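Local structure of glycoside Hydrolase (Bacteroides uniformis, 5T99) at residues M21-D26 with V176-Y181; V180-H185 with D282-D287. The protein is a family 2 glycoside hydrolase, probably a beta-galactosidase acting in agarose breakdown, whose pocket holds the inhibitor galacto-isofagomine. One frame throughout, in Å; residues are numbered along the deposited sequence.

Interaction 1: M21-D26 with V176-Y181; sequences MASVTD and VDNKVY
Ala22 and Asn178 meet in a small, mixed apolar and water-mediated contact, where the N-terminal loop 21-26 lies against the end of strand 172-177 and the turn that follows it. On the loop side Ala22 carries most of it. Its CB points at the strand end and sits 3.4 Å from Val176 O, with the CG1 branch of Val176 alongside it; that methyl is placed there by a first torsion of 174°, anti to the backbone N. The backbones come closest here, the CA atoms of Ala22 and Asp177 lying 5.0 Å apart. A bound water joins the two segments: it accepts from the backbone N of Asn178 at 3.0 Å and lies 3.1 Å from Ala22 O, to which it can donate.

In the fold, strand 172-177 belongs to an antiparallel sheet of the family 2 sugar-binding domain, and the turn at Asn178 and Lys179 leads out of it into strand 180-194 of the next beta domain. The loop, which runs on into edge strand 28-29 of the same sheet, thus packs where two domains join.

Asn178 turns its amide towards the loop, with CG anti to the carbonyl carbon (chi1 -62°). ND2 lies 3.6 Å from Ser23 CB but gives its hydrogen bond to Thr281 O, while OD1 accepts from Lys101 NZ. With an alanine in place of Asn178, Thr281 O and the Lys101 amine would probably each lose a partner, and a gap is likely to open beside Ala22 and Ser23. Asp177 points away from the loop and forms a salt bridge with Arg104. Within the loop, Thr25 OG1 donates to Met21 O at 3.1 Å, nearly in line with the carbonyl bond, bridging the turn of residues 22-24.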
loop_
_atom_site.group_PDB
_atom_site.type_symbol
_atom_site.label_atom_id
_atom_site.label_comp_id
_atom_site.label_asym_id
_atom_site.label_seq_id
_atom_site.Cartn_x
_atom_site.Cartn_y
_atom_site.Cartn_z
ATOM N N MET A 21 -9.792 -23.859 23.056
ATOM C CA MET A 21 -10.174 -25.012 22.185
ATOM C C MET A 21 -9.852 -24.721 20.707
ATOM O O MET A 21 -9.916 -23.572 20.257
ATOM C CB MET A 21 -11.661 -25.357 22.397
ATOM C CG MET A 21 -12.168 -26.616 21.700
ATOM S SD MET A 21 -11.216 -28.142 21.917
ATOM C CE MET A 21 -12.100 -29.259 20.827
ATOM N N ALA A 22 -9.481 -25.774 19.975
ATOM C CA ALA A 22 -9.092 -25.689 18.555
ATOM C C ALA A 22 -10.282 -25.456 17.599
ATOM O O ALA A 22 -10.122 -24.853 16.529
ATOM C CB ALA A 22 -8.341 -26.951 18.154
ATOM N N SER A 23 -11.457 -25.960 17.981
ATOM C CA SER A 23 -12.705 -25.782 17.214
ATOM C C SER A 23 -13.243 -24.334 17.099
ATOM O O SER A 23 -13.934 -24.028 16.127
ATOM C CB SER A 23 -13.803 -26.724 17.754
ATOM O OG SER A 23 -14.132 -26.455 19.104
ATOM N N VAL A 24 -12.935 -23.467 18.071
ATOM C CA VAL A 24 -13.387 -22.046 18.061
ATOM C C VAL A 24 -12.327 -21.021 17.571
ATOM O O VAL A 24 -12.687 -19.917 17.139
ATOM C CB VAL A 24 -13.973 -21.602 19.440
ATOM C CG1 VAL A 24 -15.161 -22.482 19.820
ATOM C CG2 VAL A 24 -12.928 -21.596 20.560
ATOM N N THR A 25 -11.045 -21.397 17.623
ATOM C CA THR A 25 -9.915 -20.497 17.322
ATOM C C THR A 25 -9.471 -20.581 15.844
ATOM O O THR A 25 -9.091 -21.658 15.358
ATOM C CB THR A 25 -8.721 -20.805 18.260
ATOM O OG1 THR A 25 -9.143 -20.660 19.625
ATOM C CG2 THR A 25 -7.546 -19.874 18.003
ATOM N N ASP A 26 -9.525 -19.431 15.156
ATOM C CA ASP A 26 -9.142 -19.295 13.744
ATOM C C ASP A 26 -7.806 -18.533 13.583
ATOM O O ASP A 26 -7.744 -17.444 12.983
ATOM C CB ASP A 26 -10.275 -18.606 12.958
ATOM C CG ASP A 26 -9.994 -18.523 11.447
ATOM O OD1 ASP A 26 -9.297 -19.409 10.896
ATOM O OD2 ASP A 26 -10.474 -17.558 10.809
ATOM N N VAL A 176 -4.011 -23.981 15.257
ATOM C CA VAL A 176 -4.191 -25.236 15.948
ATOM C C VAL A 176 -5.584 -25.712 15.577
ATOM O O VAL A 176 -6.571 -25.064 15.926
ATOM C CB VAL A 176 -4.054 -25.056 17.472
ATOM C CG1 VAL A 176 -4.379 -26.356 18.213
ATOM C CG2 VAL A 176 -2.646 -24.590 17.814
ATOM N N ASP A 177 -5.660 -26.828 14.858
ATOM C CA ASP A 177 -6.933 -27.374 14.401
ATOM C C ASP A 177 -7.165 -28.809 14.879
ATOM O O ASP A 177 -6.215 -29.527 15.177
ATOM C CB ASP A 177 -6.994 -27.322 12.873
ATOM C CG ASP A 177 -7.222 -25.920 12.349
ATOM O OD1 ASP A 177 -8.379 -25.583 12.050
ATOM O OD2 ASP A 177 -6.247 -25.147 12.252
ATOM N N ASN A 178 -8.437 -29.210 14.948
ATOM C CA ASN A 178 -8.808 -30.625 15.039
ATOM C C ASN A 178 -8.570 -31.259 13.677
ATOM O O ASN A 178 -8.295 -30.557 12.708
ATOM C CB ASN A 178 -10.270 -30.792 15.463
ATOM C CG ASN A 178 -10.539 -30.216 16.839
ATOM O OD1 ASN A 178 -9.930 -30.637 17.824
ATOM N ND2 ASN A 178 -11.420 -29.232 16.917
ATOM N N LYS A 179 -8.676 -32.581 13.600
ATOM C CA LYS A 179 -8.298 -33.303 12.383
ATOM C C LYS A 179 -9.310 -33.224 11.211
ATOM O O LYS A 179 -9.011 -33.710 10.101
ATOM C CB LYS A 179 -7.949 -34.746 12.726
ATOM C CG LYS A 179 -6.668 -34.841 13.537
ATOM C CD LYS A 179 -6.304 -36.280 13.855
ATOM C CE LYS A 179 -5.115 -36.351 14.801
ATOM N NZ LYS A 179 -4.451 -37.683 14.753
ATOM N N VAL A 180 -10.482 -32.624 11.449
ATOM C CA VAL A 180 -11.376 -32.197 10.380
ATOM C C VAL A 180 -11.449 -30.672 10.407
ATOM O O VAL A 180 -11.942 -30.079 11.370
ATOM C CB VAL A 180 -12.785 -32.806 10.526
ATOM C CG1 VAL A 180 -13.631 -32.495 9.297
ATOM C CG2 VAL A 180 -12.699 -34.316 10.734
ATOM N N TYR A 181 -10.965 -30.037 9.346
ATOM C CA TYR A 181 -10.814 -28.578 9.336
ATOM C C TYR A 181 -10.686 -27.993 7.933
ATOM O O TYR A 181 -10.386 -28.699 6.954
ATOM C CB TYR A 181 -9.564 -28.163 10.134
ATOM C CG TYR A 181 -8.273 -28.605 9.461
ATOM C CD1 TYR A 181 -7.484 -27.704 8.747
ATOM C CD2 TYR A 181 -7.868 -29.939 9.501
ATOM C CE1 TYR A 181 -6.319 -28.116 8.117
ATOM C CE2 TYR A 181 -6.705 -30.366 8.863
ATOM C CZ TYR A 181 -5.934 -29.456 8.179
ATOM O OH TYR A 181 -4.788 -29.897 7.556
HETATM O O HOH W 1 -10.178 -26.910 14.205
#

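Interaction 2: V180-H185 with D282-D287; sequences VYIPEH and DTYFTD
Ile182 meets strand 279-288 through two side chains, the carboxylate of Asp282 and the ring of Tyr284. The Asp282 chain extends with CG anti to its own backbone N (chi1 -165°), which carries OD2 across to Ile182 N. The resulting hydrogen bond is 2.9 Å long and almost straight, 171° at the hydrogen, and reaches OD2 on its anti side. OD2 also rests against Tyr181 CB, while OD1 accepts a weak bond from the next backbone N, that of Thr283.

Tyr284 likewise has its ring anti to the backbone N, and Ile182 lies over one face of it. The CG2 methyl sits over the ring centre, 3.7 Å from the centroid, in a CH-pi contact, while CD1 reaches back along the side chain to Tyr284 CB at 3.6 Å. At the far end of the ring the hydroxyl lies by the backbone of His185 and accepts a weak hydrogen bond from Gly186 N.

The sheets of strands 180-194 and 279-288 face each other in what is probably the immunoglobulin-like sandwich of family 2 enzymes, and Ile182 also packs on Thr272 and Ile274 of strand 268-276. This partly buried join is polar at one end and apolar at the other; Ile182 N-H would stabilise negative charge on OD2, while Asp177 OD1, 3.0 Å from Asp282 OD1, would probably raise the pKa of one of the two acids.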
loop_
_atom_site.group_PDB
_atom_site.type_symbol
_atom_site.label_atom_id
_atom_site.label_comp_id
_atom_site.label_asym_id
_atom_site.label_seq_id
_atom_site.Cartn_x
_atom_site.Cartn_y
_atom_site.Cartn_z
ATOM N N VAL A 180 -10.482 -32.624 11.449
ATOM C CA VAL A 180 -11.376 -32.197 10.380
ATOM C C VAL A 180 -11.449 -30.672 10.407
ATOM O O VAL A 180 -11.942 -30.079 11.370
ATOM C CB VAL A 180 -12.785 -32.806 10.526
ATOM C CG1 VAL A 180 -13.631 -32.495 9.297
ATOM C CG2 VAL A 180 -12.699 -34.316 10.734
ATOM N N TYR A 181 -10.965 -30.037 9.346
ATOM C CA TYR A 181 -10.814 -28.578 9.336
ATOM C C TYR A 181 -10.686 -27.993 7.933
ATOM O O TYR A 181 -10.386 -28.699 6.954
ATOM C CB TYR A 181 -9.564 -28.163 10.134
ATOM C CG TYR A 181 -8.273 -28.605 9.461
ATOM C CD1 TYR A 181 -7.484 -27.704 8.747
ATOM C CD2 TYR A 181 -7.868 -29.939 9.501
ATOM C CE1 TYR A 181 -6.319 -28.116 8.117
ATOM C CE2 TYR A 181 -6.705 -30.366 8.863
ATOM C CZ TYR A 181 -5.934 -29.456 8.179
ATOM O OH TYR A 181 -4.788 -29.897 7.556
ATOM N N ILE A 182 -10.864 -26.676 7.885
ATOM C CA ILE A 182 -10.671 -25.874 6.677
ATOM C C ILE A 182 -9.183 -25.483 6.561
ATOM O O ILE A 182 -8.687 -24.755 7.415
ATOM C CB ILE A 182 -11.581 -24.620 6.727
ATOM C CG1 ILE A 182 -13.055 -25.047 6.703
ATOM C CG2 ILE A 182 -11.287 -23.668 5.578
ATOM C CD1 ILE A 182 -14.001 -23.997 7.242
ATOM N N PRO A 183 -8.471 -25.958 5.505
ATOM C CA PRO A 183 -7.048 -25.620 5.298
ATOM C C PRO A 183 -6.880 -24.204 4.791
ATOM O O PRO A 183 -7.886 -23.494 4.654
ATOM C CB PRO A 183 -6.594 -26.631 4.252
ATOM C CG PRO A 183 -7.827 -26.890 3.453
ATOM C CD PRO A 183 -8.990 -26.778 4.397
ATOM N N GLU A 184 -5.644 -23.772 4.524
ATOM C CA GLU A 184 -5.424 -22.340 4.268
ATOM C C GLU A 184 -6.106 -21.900 2.984
ATOM O O GLU A 184 -6.200 -22.667 2.034
ATOM C CB GLU A 184 -3.946 -21.913 4.298
ATOM C CG GLU A 184 -3.028 -22.561 3.278
ATOM C CD GLU A 184 -1.747 -21.758 3.009
ATOM O OE1 GLU A 184 -1.500 -20.685 3.641
ATOM O OE2 GLU A 184 -0.976 -22.219 2.148
ATOM N N HIS A 185 -6.608 -20.671 3.000
ATOM C CA HIS A 185 -7.381 -20.113 1.892
ATOM C C HIS A 185 -8.553 -21.004 1.484
ATOM O O HIS A 185 -8.903 -21.077 0.315
ATOM C CB HIS A 185 -6.455 -19.845 0.708
ATOM C CG HIS A 185 -5.178 -19.168 1.101
ATOM N ND1 HIS A 185 -3.955 -19.505 0.558
ATOM C CD2 HIS A 185 -4.936 -18.192 2.009
ATOM C CE1 HIS A 185 -3.020 -18.740 1.094
ATOM N NE2 HIS A 185 -3.587 -17.945 1.984
ATOM N N ASP A 282 -14.255 -27.047 13.748
ATOM C CA ASP A 282 -13.506 -25.894 13.251
ATOM C C ASP A 282 -14.391 -24.673 13.029
ATOM O O ASP A 282 -15.590 -24.803 12.758
ATOM C CB ASP A 282 -12.810 -26.262 11.937
ATOM C CG ASP A 282 -11.729 -25.271 11.547
ATOM O OD1 ASP A 282 -11.211 -24.547 12.432
ATOM O OD2 ASP A 282 -11.411 -25.214 10.347
ATOM N N THR A 283 -13.780 -23.498 13.174
ATOM C CA THR A 283 -14.431 -22.219 12.940
ATOM C C THR A 283 -13.471 -21.402 12.113
ATOM O O THR A 283 -12.297 -21.315 12.453
ATOM C CB THR A 283 -14.737 -21.471 14.251
ATOM O OG1 THR A 283 -15.624 -22.251 15.067
ATOM C CG2 THR A 283 -15.398 -20.121 13.972
ATOM N N TYR A 284 -13.975 -20.787 11.043
ATOM C CA TYR A 284 -13.138 -20.106 10.054
ATOM C C TYR A 284 -13.858 -18.863 9.552
ATOM O O TYR A 284 -14.976 -18.955 9.036
ATOM C CB TYR A 284 -12.877 -21.057 8.892
ATOM C CG TYR A 284 -11.862 -20.608 7.859
ATOM C CD1 TYR A 284 -10.519 -21.004 7.948
ATOM C CD2 TYR A 284 -12.242 -19.827 6.774
ATOM C CE1 TYR A 284 -9.591 -20.629 6.986
ATOM C CE2 TYR A 284 -11.320 -19.447 5.808
ATOM C CZ TYR A 284 -9.996 -19.851 5.917
ATOM O OH TYR A 284 -9.079 -19.470 4.964
ATOM N N PHE A 285 -13.206 -17.714 9.700
ATOM C CA PHE A 285 -13.782 -16.432 9.351
ATOM C C PHE A 285 -13.246 -15.925 8.006
ATOM O O PHE A 285 -12.076 -16.144 7.677
ATOM C CB PHE A 285 -13.494 -15.419 10.457
ATOM C CG PHE A 285 -14.253 -15.679 11.731
ATOM C CD1 PHE A 285 -15.556 -15.179 11.902
ATOM C CD2 PHE A 285 -13.674 -16.405 12.767
ATOM C CE1 PHE A 285 -16.259 -15.395 13.078
ATOM C CE2 PHE A 285 -14.375 -16.629 13.950
ATOM C CZ PHE A 285 -15.671 -16.129 14.103
ATOM N N THR A 286 -14.122 -15.270 7.240
ATOM C CA THR A 286 -13.765 -14.618 5.978
ATOM C C THR A 286 -14.494 -13.265 5.890
ATOM O O THR A 286 -15.715 -13.195 6.035
ATOM C CB THR A 286 -14.163 -15.466 4.744
ATOM O OG1 THR A 286 -13.609 -16.785 4.832
ATOM C CG2 THR A 286 -13.676 -14.803 3.443
ATOM N N ASP A 287 -13.747 -12.194 5.645
ATOM C CA ASP A 287 -14.360 -10.892 5.415
ATOM C C ASP A 287 -14.678 -10.790 3.942
ATOM O O ASP A 287 -13.908 -11.285 3.106
ATOM C CB ASP A 287 -13.429 -9.768 5.853
ATOM C CG ASP A 287 -13.336 -9.646 7.367
ATOM O OD1 ASP A 287 -14.370 -9.785 8.061
ATOM O OD2 ASP A 287 -12.230 -9.392 7.868
#

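In the fold
Along the chain the order is loop 21-26, then 176-181, then 180-185, and last 282-287, so interaction 2 begins on the strand where interaction 1 ends, with Val180 and Tyr181 common to both. The two centres are about 9 Å apart. Strand 279-288 also meets the N-terminal loop directly: Ser23 O lies 2.7 Å from Thr283 OG1, and Asp26 OD2 is 3.0 Å from Phe285 N, both probable hydrogen bonds. Loop 21-26, the turn at 178-179 and strand 279-288 thus appear to form one continuous join between the sugar-binding domain and the beta domain after it, well away from the centre of the chain.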